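PDB 5BZA: beta-N-acetylhexosaminidase from Thermotoga neapolitana, which probably hydrolyses terminal non-reducing N-acetyl-D-hexosamine residues from N-acetyl-beta-D-hexosaminides, as a member of glycoside hydrolase family 3. Local coordinates for residues Lys73-Phe78 with Gly93-Met98. Residues are numbered along the deposited sequence; the frame is centred on the assembly and turned at random.
Sequences KYVPSF and GRYCEM
One face of the Phe78 ring lies on one face of the Tyr95 ring, the planes only 9° from parallel and the centroids 4.0 Å apart. The stack is slightly displaced along the side chains: Phe78 CB sits 3.5 Å from Tyr95 CE1, while the outer end of the Phe78 ring covers Tyr95 CB in a CH-pi contact. At the edge of the phenol, near its plane, comes the carbonyl oxygen of Pro76, 4.2 Å from Tyr95 CE1; the Val75 side chain crosses Tyr95 at about a right angle, with CG1 4.1 Å from Tyr95 OH. Both aromatic side chains hold CG anti to the backbone N (chi1 -173° in Phe78, 161° in Tyr95), which extends them from loop and helix into overlap. A water fixes the phenol tip, accepting from Tyr95 OH at 2.7 Å and donating to Pro76 O at 2.8 Å, so the hydroxyl of a buried tyrosine and a loop carbonyl share one bridge. An alanine at Tyr95 would probably leave Phe78 without its stacking partner and the water without its phenol donor, loosening the loop against the helix. One turn further along the helix, Met98 bends at its last torsion and meets Pro76 tip to tip, CE 3.6 Å from Pro76 CG; the same methyl touches Val75 CG1 at 3.9 Å. Earlier in the same loop, the Glu70 carboxylate hydrogen-bonds Phe78 N through OE2 and Ser77 OG through OE1, and Leu324 of the second subunit packs on Tyr95. The arrangement belongs to the TIM-barrel domain of family 3 glycosidases: the loop after strand 59-62 lies along helix 89-106, which leads to the next barrel strand, 110-111, and this packing adjoins the subunit interface.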
# COMPACT_ATOMS: atom_id res chain seq x y z
N LYS B 73 -2.63 -4.39 -0.11
CA LYS B 73 -3.13 -3.03 -0.18
C LYS B 73 -2.01 -2.07 -0.60
O LYS B 73 -2.29 -0.95 -1.03
CB LYS B 73 -3.71 -2.59 1.14
CG LYS B 73 -2.67 -2.27 2.19
CD LYS B 73 -3.39 -1.69 3.37
CE LYS B 73 -2.46 -1.24 4.44
NZ LYS B 73 -3.33 -0.75 5.52
N TYR B 74 -0.77 -2.52 -0.42
CA TYR B 74 0.43 -1.75 -0.76
C TYR B 74 0.63 -1.49 -2.25
O TYR B 74 1.19 -0.46 -2.64
CB TYR B 74 1.64 -2.49 -0.21
CG TYR B 74 1.38 -2.94 1.22
CD1 TYR B 74 1.35 -2.00 2.28
CD2 TYR B 74 1.13 -4.29 1.52
CE1 TYR B 74 1.09 -2.40 3.58
CE2 TYR B 74 0.89 -4.71 2.82
CZ TYR B 74 0.86 -3.75 3.84
OH TYR B 74 0.61 -4.15 5.13
N VAL B 75 0.13 -2.43 -3.08
CA VAL B 75 0.18 -2.27 -4.52
C VAL B 75 -1.07 -1.56 -5.00
O VAL B 75 -2.18 -1.99 -4.70
CB VAL B 75 0.28 -3.64 -5.25
CG1 VAL B 75 0.35 -3.43 -6.77
CG2 VAL B 75 1.50 -4.38 -4.79
N PRO B 76 -0.90 -0.46 -5.72
CA PRO B 76 -2.13 0.17 -6.24
C PRO B 76 -2.88 -0.76 -7.17
O PRO B 76 -2.29 -1.53 -7.93
CB PRO B 76 -1.64 1.42 -7.01
CG PRO B 76 -0.13 1.40 -6.95
CD PRO B 76 0.33 0.29 -6.01
N SER B 77 -4.20 -0.68 -7.09
CA SER B 77 -5.11 -1.49 -7.88
C SER B 77 -5.00 -1.29 -9.41
O SER B 77 -4.84 -0.18 -9.94
CB SER B 77 -6.54 -1.21 -7.41
OG SER B 77 -7.42 -2.04 -8.12
N PHE B 78 -5.13 -2.41 -10.12
CA PHE B 78 -4.95 -2.44 -11.56
C PHE B 78 -6.24 -2.95 -12.21
O PHE B 78 -6.93 -3.79 -11.63
CB PHE B 78 -3.72 -3.32 -11.86
CG PHE B 78 -3.29 -3.34 -13.28
CD1 PHE B 78 -2.87 -2.19 -13.91
CD2 PHE B 78 -3.23 -4.54 -13.98
CE1 PHE B 78 -2.46 -2.23 -15.22
CE2 PHE B 78 -2.82 -4.57 -15.30
CZ PHE B 78 -2.42 -3.43 -15.92
N GLY B 93 4.35 -4.68 -18.59
CA GLY B 93 5.67 -4.77 -17.99
C GLY B 93 5.88 -3.67 -16.93
O GLY B 93 6.42 -3.95 -15.86
N ARG B 94 5.47 -2.44 -17.24
CA ARG B 94 5.63 -1.32 -16.28
C ARG B 94 4.80 -1.56 -15.00
O ARG B 94 5.28 -1.36 -13.86
CB ARG B 94 5.25 0.01 -16.95
CG ARG B 94 6.16 0.42 -18.13
CD ARG B 94 5.92 1.87 -18.63
NE ARG B 94 6.85 2.20 -19.74
CZ ARG B 94 6.55 2.92 -20.84
NH1 ARG B 94 5.32 3.38 -21.06
NH2 ARG B 94 7.50 3.13 -21.76
N TYR B 95 3.57 -2.05 -15.16
CA TYR B 95 2.78 -2.34 -13.99
C TYR B 95 3.47 -3.44 -13.15
O TYR B 95 3.51 -3.38 -11.93
CB TYR B 95 1.38 -2.81 -14.37
CG TYR B 95 0.71 -3.54 -13.24
CD1 TYR B 95 0.26 -2.85 -12.11
CD2 TYR B 95 0.61 -4.93 -13.24
CE1 TYR B 95 -0.33 -3.52 -11.04
CE2 TYR B 95 0.05 -5.61 -12.18
CZ TYR B 95 -0.43 -4.90 -11.07
OH TYR B 95 -1.01 -5.58 -10.03
N CYS B 96 3.94 -4.49 -13.81
CA CYS B 96 4.50 -5.60 -13.05
C CYS B 96 5.84 -5.19 -12.43
O CYS B 96 6.27 -5.70 -11.39
CB CYS B 96 4.64 -6.85 -13.93
SG CYS B 96 3.04 -7.58 -14.38
N GLU B 97 6.54 -4.27 -13.06
CA GLU B 97 7.75 -3.79 -12.41
C GLU B 97 7.44 -2.97 -11.14
O GLU B 97 8.15 -3.09 -10.14
CB GLU B 97 8.60 -2.94 -13.33
CG GLU B 97 9.95 -2.65 -12.67
CD GLU B 97 10.83 -1.74 -13.49
OE1 GLU B 97 10.37 -1.24 -14.56
OE2 GLU B 97 11.98 -1.54 -13.05
N MET B 98 6.43 -2.11 -11.25
CA MET B 98 5.95 -1.30 -10.14
C MET B 98 5.55 -2.22 -8.98
O MET B 98 6.01 -2.06 -7.83
CB MET B 98 4.76 -0.46 -10.61
CG MET B 98 4.18 0.52 -9.59
SD MET B 98 2.40 0.84 -9.79
CE MET B 98 1.77 -0.69 -9.13
O HOH W 1 -2.74 -4.24 -8.50